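Local coordinates for protein with a SET domain within carboxy region (Cryptosporidium parvum, PDB 4LDG), which probably acts as a histone H4K20 methyltransferase, the chain here being the carboxy-terminal part of the protein that carries its SET domain, at residues I132-S138 with D162-K168; Y128-L133 with R242-V246; I221-R225 with E256-G262. One frame throughout, in Å; residues are numbered along the deposited sequence.

Interaction 1. Residues I132-S138 with D162-K168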
loop_
_atom_site.group_PDB
_atom_site.type_symbol
_atom_site.label_atom_id
_atom_site.label_comp_id
_atom_site.label_asym_id
_atom_site.label_seq_id
_atom_site.Cartn_x
_atom_site.Cartn_y
_atom_site.Cartn_z
ATOM N N ILE A 132 -3.578 8.033 -1.352
ATOM C CA ILE A 132 -4.499 7.077 -1.945
ATOM C C ILE A 132 -4.955 7.552 -3.321
ATOM O O ILE A 132 -4.924 6.798 -4.286
ATOM C CB ILE A 132 -5.724 6.827 -1.054
ATOM C CG1 ILE A 132 -5.298 6.018 0.157
ATOM C CG2 ILE A 132 -6.771 6.021 -1.827
ATOM C CD1 ILE A 132 -6.357 5.896 1.221
ATOM N N LEU A 133 -5.371 8.816 -3.405
ATOM C CA LEU A 133 -6.015 9.327 -4.620
ATOM C C LEU A 133 -5.036 9.750 -5.707
ATOM O O LEU A 133 -5.393 9.723 -6.872
ATOM C CB LEU A 133 -6.954 10.479 -4.272
ATOM C CG LEU A 133 -8.222 10.055 -3.527
ATOM C CD1 LEU A 133 -8.942 11.241 -2.961
ATOM C CD2 LEU A 133 -9.154 9.268 -4.435
ATOM N N ASN A 134 -3.814 10.128 -5.346
ATOM C CA ASN A 134 -2.801 10.496 -6.348
ATOM C C ASN A 134 -1.754 9.408 -6.561
ATOM O O ASN A 134 -0.733 9.659 -7.161
ATOM C CB ASN A 134 -2.123 11.814 -5.935
ATOM C CG ASN A 134 -3.099 12.955 -5.905
ATOM O OD1 ASN A 134 -3.634 13.338 -6.940
ATOM N ND2 ASN A 134 -3.378 13.479 -4.720
ATOM N N GLU A 135 -2.006 8.211 -6.032
ATOM C CA GLU A 135 -1.172 7.027 -6.274
ATOM C C GLU A 135 0.245 7.182 -5.758
ATOM O O GLU A 135 1.189 6.801 -6.424
ATOM C CB GLU A 135 -1.139 6.653 -7.763
ATOM C CG GLU A 135 -2.497 6.410 -8.401
ATOM C CD GLU A 135 -3.085 5.035 -8.114
ATOM O OE1 GLU A 135 -2.458 4.217 -7.390
ATOM O OE2 GLU A 135 -4.198 4.760 -8.622
ATOM N N ILE A 136 0.389 7.731 -4.569
ATOM C CA ILE A 136 1.681 7.806 -3.919
ATOM C C ILE A 136 1.832 6.530 -3.093
ATOM O O ILE A 136 0.879 6.125 -2.432
ATOM C CB ILE A 136 1.781 8.981 -2.928
ATOM C CG1 ILE A 136 1.257 10.280 -3.520
ATOM C CG2 ILE A 136 3.220 9.154 -2.443
ATOM C CD1 ILE A 136 2.152 10.870 -4.559
ATOM N N HIS A 137 3.008 5.908 -3.123
ATOM C CA HIS A 137 3.278 4.726 -2.275
ATOM C C HIS A 137 4.723 4.669 -1.850
ATOM O O HIS A 137 5.580 5.355 -2.407
ATOM C CB HIS A 137 2.881 3.412 -2.963
ATOM C CG HIS A 137 3.232 3.363 -4.408
ATOM N ND1 HIS A 137 2.285 3.463 -5.408
ATOM C CD2 HIS A 137 4.431 3.273 -5.030
ATOM C CE1 HIS A 137 2.884 3.433 -6.584
ATOM N NE2 HIS A 137 4.185 3.314 -6.383
ATOM N N SER A 138 4.997 3.863 -0.836
ATOM C CA SER A 138 6.379 3.605 -0.451
ATOM C C SER A 138 7.008 2.848 -1.597
ATOM O O SER A 138 6.307 2.247 -2.415
ATOM C CB SER A 138 6.447 2.794 0.846
ATOM O OG SER A 138 6.112 3.624 1.961
ATOM N N ASP A 162 4.404 6.098 7.645
ATOM C CA ASP A 162 4.283 6.320 6.210
ATOM C C ASP A 162 3.149 5.471 5.674
ATOM O O ASP A 162 2.834 4.390 6.230
ATOM C CB ASP A 162 5.550 5.958 5.437
ATOM C CG ASP A 162 6.637 7.027 5.517
ATOM O OD1 ASP A 162 6.443 8.102 6.168
ATOM O OD2 ASP A 162 7.711 6.784 4.905
ATOM N N PHE A 163 2.501 6.013 4.644
ATOM C CA PHE A 163 1.637 5.258 3.735
ATOM C C PHE A 163 2.521 4.238 3.045
ATOM O O PHE A 163 3.526 4.614 2.441
ATOM C CB PHE A 163 0.990 6.186 2.702
ATOM C CG PHE A 163 -0.059 5.520 1.846
ATOM C CD1 PHE A 163 -1.382 5.485 2.255
ATOM C CD2 PHE A 163 0.278 4.946 0.620
ATOM C CE1 PHE A 163 -2.354 4.857 1.477
ATOM C CE2 PHE A 163 -0.679 4.314 -0.172
ATOM C CZ PHE A 163 -1.995 4.251 0.267
ATOM N N VAL A 164 2.162 2.948 3.104
ATOM C CA VAL A 164 2.977 1.939 2.397
ATOM C C VAL A 164 2.386 1.605 1.022
ATOM O O VAL A 164 2.976 1.916 -0.027
ATOM C CB VAL A 164 3.212 0.720 3.304
ATOM C CG1 VAL A 164 4.012 -0.368 2.603
ATOM C CG2 VAL A 164 3.948 1.160 4.565
ATOM N N LEU A 165 1.199 1.010 1.019
ATOM C CA LEU A 165 0.564 0.559 -0.223
ATOM C C LEU A 165 -0.908 0.464 0.032
ATOM O O LEU A 165 -1.330 0.206 1.181
ATOM C CB LEU A 165 1.029 -0.855 -0.586
ATOM C CG LEU A 165 2.446 -1.101 -1.089
ATOM C CD1 LEU A 165 2.730 -2.601 -1.063
ATOM C CD2 LEU A 165 2.665 -0.536 -2.489
ATOM N N GLU A 166 -1.705 0.605 -1.017
ATOM C CA GLU A 166 -3.126 0.350 -0.873
ATOM C C GLU A 166 -3.317 -1.136 -1.095
ATOM O O GLU A 166 -2.627 -1.714 -1.910
ATOM C CB GLU A 166 -3.959 1.158 -1.869
ATOM C CG GLU A 166 -5.456 0.920 -1.723
ATOM C CD GLU A 166 -6.323 1.688 -2.700
ATOM O OE1 GLU A 166 -5.802 2.537 -3.456
ATOM O OE2 GLU A 166 -7.552 1.442 -2.701
ATOM N N TYR A 167 -4.241 -1.750 -0.361
ATOM C CA TYR A 167 -4.646 -3.111 -0.665
ATOM C C TYR A 167 -5.720 -3.032 -1.747
ATOM O O TYR A 167 -6.894 -2.851 -1.458
ATOM C CB TYR A 167 -5.166 -3.822 0.576
ATOM C CG TYR A 167 -5.222 -5.328 0.428
ATOM C CD1 TYR A 167 -4.148 -6.108 0.825
ATOM C CD2 TYR A 167 -6.322 -5.967 -0.122
ATOM C CE1 TYR A 167 -4.165 -7.483 0.695
ATOM C CE2 TYR A 167 -6.349 -7.353 -0.262
ATOM C CZ TYR A 167 -5.259 -8.101 0.155
ATOM O OH TYR A 167 -5.241 -9.459 0.065
ATOM N N LYS A 168 -5.297 -3.126 -2.994
ATOM C CA LYS A 168 -6.194 -3.026 -4.144
ATOM C C LYS A 168 -6.801 -4.339 -4.587
ATOM O O LYS A 168 -6.173 -5.384 -4.490
ATOM C CB LYS A 168 -5.421 -2.455 -5.320
ATOM C CG LYS A 168 -5.051 -0.998 -5.130
ATOM C CD LYS A 168 -4.091 -0.519 -6.188
ATOM C CE LYS A 168 -4.145 0.983 -6.237
ATOM N NZ LYS A 168 -2.912 1.538 -6.858
HETATM O O HOH W 1 -3.887 4.279 -4.249
HETATM O O HOH W 2 7.992 5.525 2.324
#
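A Schellman motif closing helix 121-134 brings Glu135 to Lys168 and leads the chain on to the edge strand 163-166. Glu135 takes a positive phi there, and its side chain bends at CG so that OE1 offers its syn lone pair to Lys168 NZ (2.8 Å), a salt bridge on the exposed side. Beneath it, water 1 lies between Ile132 O and Glu166 OE1, 2.7 Å from each, while the other carboxylate oxygen of Glu166 pairs with Arg242. The Phe163 ring, with CG trans to the backbone N (chi1 -172°), reaches across to the end of the helix: its CE1 meets Ile132 CG1 at 3.4 Å, the two side chains crossing at about a right angle, and CE2 lies 3.3 Å from Ile136 O. Ser138 is fastened twice. Its N donates to Val164 O (2.9 Å) in the carbonyl plane, and its OG donates to Phe163 O (2.8 Å) from a position tilted off the Phe163 carbonyl plane, while accepting from water 2, which also binds Asp162 OD2. Strand 163-166 is paired along its other side with strand 240-247, whose Phe244 ring meets Phe163, and Ile132 continues onto strands 240-247 and 230-237.

Interaction 2. Residues Y128-L133 with R242-V246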
loop_
_atom_site.group_PDB
_atom_site.type_symbol
_atom_site.label_atom_id
_atom_site.label_comp_id
_atom_site.label_asym_id
_atom_site.label_seq_id
_atom_site.Cartn_x
_atom_site.Cartn_y
_atom_site.Cartn_z
ATOM N N TYR A 128 -2.795 10.632 4.028
ATOM C CA TYR A 128 -3.207 9.325 3.534
ATOM C C TYR A 128 -4.187 9.423 2.372
ATOM O O TYR A 128 -4.015 8.795 1.324
ATOM C CB TYR A 128 -3.834 8.525 4.697
ATOM C CG TYR A 128 -2.844 8.135 5.792
ATOM C CD1 TYR A 128 -1.503 7.939 5.522
ATOM C CD2 TYR A 128 -3.270 7.941 7.088
ATOM C CE1 TYR A 128 -0.632 7.561 6.502
ATOM C CE2 TYR A 128 -2.391 7.582 8.092
ATOM C CZ TYR A 128 -1.070 7.368 7.785
ATOM O OH TYR A 128 -0.172 7.007 8.797
ATOM N N LYS A 129 -5.206 10.237 2.565
ATOM C CA LYS A 129 -6.176 10.527 1.524
ATOM C C LYS A 129 -5.478 11.018 0.263
ATOM O O LYS A 129 -5.761 10.544 -0.840
ATOM C CB LYS A 129 -7.181 11.562 2.027
ATOM C CG LYS A 129 -8.270 11.901 1.027
ATOM C CD LYS A 129 -9.469 12.593 1.669
ATOM C CE LYS A 129 -10.376 13.105 0.573
ATOM N NZ LYS A 129 -11.750 13.513 1.023
ATOM N N TYR A 130 -4.539 11.943 0.419
ATOM C CA TYR A 130 -3.809 12.426 -0.743
ATOM C C TYR A 130 -3.022 11.308 -1.430
ATOM O O TYR A 130 -3.010 11.231 -2.647
ATOM C CB TYR A 130 -2.878 13.583 -0.365
ATOM C CG TYR A 130 -2.233 14.265 -1.557
ATOM C CD1 TYR A 130 -2.847 15.362 -2.186
ATOM C CD2 TYR A 130 -1.023 13.826 -2.050
ATOM C CE1 TYR A 130 -2.263 15.998 -3.254
ATOM C CE2 TYR A 130 -0.428 14.439 -3.139
ATOM C CZ TYR A 130 -1.057 15.522 -3.742
ATOM O OH TYR A 130 -0.458 16.122 -4.825
ATOM N N CYS A 131 -2.321 10.473 -0.667
ATOM C CA CYS A 131 -1.538 9.360 -1.276
ATOM C C CYS A 131 -2.449 8.334 -1.972
ATOM O O CYS A 131 -2.152 7.844 -3.063
ATOM C CB CYS A 131 -0.703 8.649 -0.236
ATOM S SG CYS A 131 0.529 9.663 0.598
ATOM N N ILE A 132 -3.578 8.033 -1.352
ATOM C CA ILE A 132 -4.499 7.077 -1.945
ATOM C C ILE A 132 -4.955 7.552 -3.321
ATOM O O ILE A 132 -4.924 6.798 -4.286
ATOM C CB ILE A 132 -5.724 6.827 -1.054
ATOM C CG1 ILE A 132 -5.298 6.018 0.157
ATOM C CG2 ILE A 132 -6.771 6.021 -1.827
ATOM C CD1 ILE A 132 -6.357 5.896 1.221
ATOM N N LEU A 133 -5.371 8.816 -3.405
ATOM C CA LEU A 133 -6.015 9.327 -4.620
ATOM C C LEU A 133 -5.036 9.750 -5.707
ATOM O O LEU A 133 -5.393 9.723 -6.872
ATOM C CB LEU A 133 -6.954 10.479 -4.272
ATOM C CG LEU A 133 -8.222 10.055 -3.527
ATOM C CD1 LEU A 133 -8.942 11.241 -2.961
ATOM C CD2 LEU A 133 -9.154 9.268 -4.435
ATOM N N ARG A 242 -11.387 2.442 1.299
ATOM C CA ARG A 242 -10.079 2.212 0.705
ATOM C C ARG A 242 -9.169 1.704 1.800
ATOM O O ARG A 242 -8.902 2.428 2.806
ATOM C CB ARG A 242 -9.503 3.508 0.137
ATOM C CG ARG A 242 -10.489 4.271 -0.747
ATOM C CD ARG A 242 -10.811 3.514 -2.022
ATOM N NE ARG A 242 -9.612 3.458 -2.854
ATOM C CZ ARG A 242 -9.301 4.327 -3.810
ATOM N NH1 ARG A 242 -10.104 5.360 -4.101
ATOM N NH2 ARG A 242 -8.167 4.182 -4.472
ATOM N N LEU A 243 -8.663 0.483 1.594
ATOM C CA LEU A 243 -7.889 -0.214 2.612
ATOM C C LEU A 243 -6.415 -0.100 2.249
ATOM O O LEU A 243 -6.024 -0.362 1.088
ATOM C CB LEU A 243 -8.330 -1.686 2.664
ATOM C CG LEU A 243 -7.631 -2.709 3.587
ATOM C CD1 LEU A 243 -7.899 -2.399 5.057
ATOM C CD2 LEU A 243 -8.105 -4.114 3.248
ATOM N N PHE A 244 -5.598 0.269 3.241
ATOM C CA PHE A 244 -4.181 0.501 3.011
ATOM C C PHE A 244 -3.326 0.149 4.203
ATOM O O PHE A 244 -3.810 0.059 5.368
ATOM C CB PHE A 244 -3.889 1.969 2.572
ATOM C CG PHE A 244 -4.241 3.030 3.606
ATOM C CD1 PHE A 244 -3.267 3.623 4.384
ATOM C CD2 PHE A 244 -5.545 3.435 3.784
ATOM C CE1 PHE A 244 -3.597 4.591 5.330
ATOM C CE2 PHE A 244 -5.887 4.391 4.725
ATOM C CZ PHE A 244 -4.918 4.974 5.496
ATOM N N PHE A 245 -2.039 -0.046 3.897
ATOM C CA PHE A 245 -1.042 -0.382 4.897
ATOM C C PHE A 245 -0.265 0.855 5.308
ATOM O O PHE A 245 0.040 1.710 4.474
ATOM C CB PHE A 245 -0.072 -1.372 4.304
ATOM C CG PHE A 245 -0.659 -2.728 4.070
ATOM C CD1 PHE A 245 -1.049 -3.510 5.125
ATOM C CD2 PHE A 245 -0.763 -3.239 2.779
ATOM C CE1 PHE A 245 -1.536 -4.776 4.909
ATOM C CE2 PHE A 245 -1.256 -4.493 2.558
ATOM C CZ PHE A 245 -1.641 -5.262 3.627
ATOM N N VAL A 246 0.026 0.965 6.597
ATOM C CA VAL A 246 1.006 1.936 7.081
ATOM C C VAL A 246 2.015 1.205 7.934
ATOM O O VAL A 246 1.713 0.166 8.493
ATOM C CB VAL A 246 0.361 3.073 7.881
ATOM C CG1 VAL A 246 -0.644 3.814 7.018
ATOM C CG2 VAL A 246 -0.327 2.565 9.118
#
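Tyr128 and Phe244 bring their rings together obliquely, with centroids 5.1 Å apart and planes at 55°. Phe244 leads with its outer corner: CE1 sits over one face of the tyrosine ring, displaced from its centre toward the rim, and comes within 3.7 Å of Tyr128 CG. That reach depends on the phenylalanine's first torsion (chi1 63°), which holds CG between the backbone N and the carbonyl carbon and stands the ring up from the strand toward the helix. Farther along the tyrosine, Val246 CG1 touches CZ at 3.7 Å, and the Tyr128 hydroxyl beyond it is hydrogen-bonded to Asp161 O. One turn down the helix, Ile132 divides its branches between two partners. CD1 presses on the Phe244 ring at CD2 (3.6 Å), the side chains crossing at about a right angle, whereas CG2 lies over one face of the Arg242 guanidinium, 3.5 Å from NH2. Arg242 is folded at both CG and CD, which lays the flat group beneath the isoleucine as the two chains run past each other in opposite directions; Leu133 CD2 adds a looser contact to NH1 at 4.0 Å. The guanidinium is held in place from elsewhere by a salt bridge of NE with Glu166. Arg242, Phe244 and Val246 thus line one face of strand 240-247, and helix 121-134 lies across it, the local axes 10.4 Å apart at 106°: a helix-on-sheet packing against one face of the antiparallel sheet, apolar at Phe244 and Val246 and closed at one end by the arginine.

Interaction 3. Residues I221-R225 with E256-G262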
loop_
_atom_site.group_PDB
_atom_site.type_symbol
_atom_site.label_atom_id
_atom_site.label_comp_id
_atom_site.label_asym_id
_atom_site.label_seq_id
_atom_site.Cartn_x
_atom_site.Cartn_y
_atom_site.Cartn_z
ATOM N N ILE A 221 1.982 -9.556 0.252
ATOM C CA ILE A 221 2.678 -9.459 1.507
ATOM C C ILE A 221 2.450 -10.703 2.373
ATOM O O ILE A 221 1.307 -11.118 2.637
ATOM C CB ILE A 221 2.300 -8.149 2.215
ATOM C CG1 ILE A 221 2.889 -6.966 1.423
ATOM C CG2 ILE A 221 2.825 -8.132 3.620
ATOM C CD1 ILE A 221 2.261 -5.642 1.716
ATOM N N ASN A 222 3.545 -11.301 2.819
ATOM C CA ASN A 222 3.461 -12.470 3.688
ATOM C C ASN A 222 2.990 -12.169 5.096
ATOM O O ASN A 222 2.949 -11.010 5.551
ATOM C CB ASN A 222 4.813 -13.194 3.746
ATOM C CG ASN A 222 5.187 -13.785 2.412
ATOM O OD1 ASN A 222 4.369 -14.375 1.723
ATOM N ND2 ASN A 222 6.410 -13.573 2.014
ATOM N N HIS A 223 2.648 -13.245 5.784
ATOM C CA HIS A 223 2.001 -13.179 7.061
ATOM C C HIS A 223 2.969 -13.409 8.201
ATOM O O HIS A 223 3.830 -14.265 8.106
ATOM C CB HIS A 223 0.930 -14.258 7.128
ATOM C CG HIS A 223 0.397 -14.477 8.504
ATOM N ND1 HIS A 223 -0.457 -13.588 9.105
ATOM C CD2 HIS A 223 0.619 -15.463 9.407
ATOM C CE1 HIS A 223 -0.763 -14.019 10.315
ATOM N NE2 HIS A 223 -0.119 -15.155 10.522
ATOM N N SER A 224 2.810 -12.634 9.272
ATOM C CA SER A 224 3.473 -12.903 10.536
ATOM C C SER A 224 2.725 -12.327 11.747
ATOM O O SER A 224 2.443 -11.120 11.814
ATOM C CB SER A 224 4.891 -12.371 10.530
ATOM O OG SER A 224 5.376 -12.445 11.862
ATOM N N ARG A 225 2.413 -13.187 12.709
ATOM C CA ARG A 225 1.829 -12.723 13.976
ATOM C C ARG A 225 2.880 -12.220 14.970
ATOM O O ARG A 225 2.603 -11.351 15.785
ATOM C CB ARG A 225 0.976 -13.800 14.654
ATOM C CG ARG A 225 0.177 -13.229 15.834
ATOM C CD ARG A 225 -1.023 -14.079 16.217
ATOM N NE ARG A 225 -0.661 -15.127 17.173
ATOM C CZ ARG A 225 -0.931 -15.110 18.481
ATOM N NH1 ARG A 225 -1.596 -14.097 19.032
ATOM N NH2 ARG A 225 -0.535 -16.124 19.249
ATOM N N GLU A 256 11.856 -7.234 4.706
ATOM C CA GLU A 256 10.611 -7.779 4.186
ATOM C C GLU A 256 9.454 -7.062 4.840
ATOM O O GLU A 256 9.534 -6.760 6.009
ATOM C CB GLU A 256 10.511 -9.285 4.453
ATOM C CG GLU A 256 9.238 -9.915 3.864
ATOM C CD GLU A 256 9.124 -11.437 4.001
ATOM O OE1 GLU A 256 10.003 -12.065 4.623
ATOM O OE2 GLU A 256 8.140 -12.012 3.477
ATOM N N LEU A 257 8.378 -6.805 4.090
ATOM C CA LEU A 257 7.156 -6.305 4.694
ATOM C C LEU A 257 6.367 -7.498 5.201
ATOM O O LEU A 257 6.188 -8.498 4.495
ATOM C CB LEU A 257 6.312 -5.535 3.698
ATOM C CG LEU A 257 6.978 -4.384 2.948
ATOM C CD1 LEU A 257 5.939 -3.590 2.176
ATOM C CD2 LEU A 257 7.732 -3.490 3.902
ATOM N N LEU A 258 5.891 -7.381 6.430
ATOM C CA LEU A 258 5.110 -8.436 7.067
ATOM C C LEU A 258 3.877 -7.861 7.757
ATOM O O LEU A 258 3.924 -6.795 8.333
ATOM C CB LEU A 258 5.972 -9.224 8.061
ATOM C CG LEU A 258 7.135 -10.021 7.444
ATOM C CD1 LEU A 258 8.120 -10.551 8.488
ATOM C CD2 LEU A 258 6.580 -11.165 6.602
ATOM N N PHE A 259 2.789 -8.617 7.684
ATOM C CA PHE A 259 1.509 -8.219 8.159
ATOM C C PHE A 259 0.866 -9.385 8.909
ATOM O O PHE A 259 0.926 -10.530 8.462
ATOM C CB PHE A 259 0.637 -7.833 6.955
ATOM C CG PHE A 259 -0.745 -7.443 7.326
ATOM C CD1 PHE A 259 -0.968 -6.354 8.150
ATOM C CD2 PHE A 259 -1.827 -8.170 6.878
ATOM C CE1 PHE A 259 -2.271 -6.011 8.530
ATOM C CE2 PHE A 259 -3.117 -7.820 7.233
ATOM C CZ PHE A 259 -3.344 -6.730 8.048
ATOM N N ASP A 260 0.230 -9.085 10.038
ATOM C CA ASP A 260 -0.537 -10.072 10.771
ATOM C C ASP A 260 -1.936 -10.099 10.200
ATOM O O ASP A 260 -2.740 -9.231 10.502
ATOM C CB ASP A 260 -0.597 -9.710 12.250
ATOM C CG ASP A 260 -1.417 -10.704 13.061
ATOM O OD1 ASP A 260 -1.964 -11.643 12.467
ATOM O OD2 ASP A 260 -1.512 -10.551 14.295
ATOM N N TYR A 261 -2.225 -11.074 9.350
ATOM C CA TYR A 261 -3.548 -11.212 8.765
ATOM C C TYR A 261 -4.617 -11.756 9.702
ATOM O O TYR A 261 -5.741 -11.955 9.264
ATOM C CB TYR A 261 -3.508 -12.105 7.549
ATOM C CG TYR A 261 -2.819 -11.544 6.315
ATOM C CD1 TYR A 261 -3.553 -10.979 5.281
ATOM C CD2 TYR A 261 -1.445 -11.625 6.158
ATOM C CE1 TYR A 261 -2.936 -10.500 4.129
ATOM C CE2 TYR A 261 -0.835 -11.157 5.018
ATOM C CZ TYR A 261 -1.593 -10.592 3.995
ATOM O OH TYR A 261 -0.992 -10.096 2.856
ATOM N N GLY A 262 -4.306 -11.989 10.978
ATOM C CA GLY A 262 -5.275 -12.598 11.894
ATOM C C GLY A 262 -6.043 -11.655 12.808
ATOM O O GLY A 262 -6.866 -12.093 13.611
HETATM O O HOH W 3 6.388 -10.006 2.146
#
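Glu256 OE2 is held by two partners, the side-chain amide of Asn222 and a water. Asn222 ND2 donates to it at 2.8 Å in a nearly straight bond (171°), approaching almost along the C-O direction, with the carboxylate turned 82° from the amide plane. Water 3 lies beside the same oxygen and close to Leu257 O, and accepts from Asn222 N at 3.2 Å; Asn222 ND2 also donates to Arg150 O. From there the two segments run side by side as a short, weakly bonded parallel strand pair. Phe259 N donates to Asn222 O (3.2 Å), and Ser224 N to Phe259 O (2.9 Å), the latter from well above the carbonyl plane. His223 CA adds a C-H...O contact to that same oxygen. The sequences involved, Asn-His-Ser and Glu-Leu-Leu-Phe-Asp-Tyr, are the two signature motifs of SET domains, whose mutual packing builds the pseudoknot that in relatives borders the cofactor and lysine sites. Within it His223 extends with CG opposite the backbone N (chi1 168°), which turns the edge of its ring to the Asp260-Tyr261 turn: ND1 accepts from Tyr261 N (3.1 Å) exactly in the ring plane. Asp260 OD1, lying at the edge of the imidazole, receives Gly262 N at 2.8 Å, which makes an Asx turn. Tyr261 then swings back along residues 221-223, its ring edge beside the backbone of Asn222 and His223 and one face covered by Phe259 CD2, and its hydroxyl donates to Ile221 O at 2.5 Å. Ile221 itself turns inward, CG2 resting 4.0 Å from Phe259 CB and CD1 directed at Leu257 CD1, in the buried layer that Val152 and Ile230 share.

Overall arrangement
Of the elements in these contacts, helix 121-134 comes first along the chain and serves both interaction 1 and interaction 2. Interaction 1 closes the shorter loop, returning at residues 162-168; it is nested inside the much longer one that interaction 2 closes at residues 242-246. Because strands 163-166 and 240-247 are neighbours in one antiparallel sheet, the two contacts fix the helix to adjacent strands. Interaction 3 opens at residues 221-225, after interaction 1 has closed, and ends at 256-262, so it crosses interaction 2 and ties the pseudoknot to the same sheet. Its centre is about 17 Å from that of interaction 1, yet Val164 touches Leu257, and Phe245 packs against both Ile221 and Phe259.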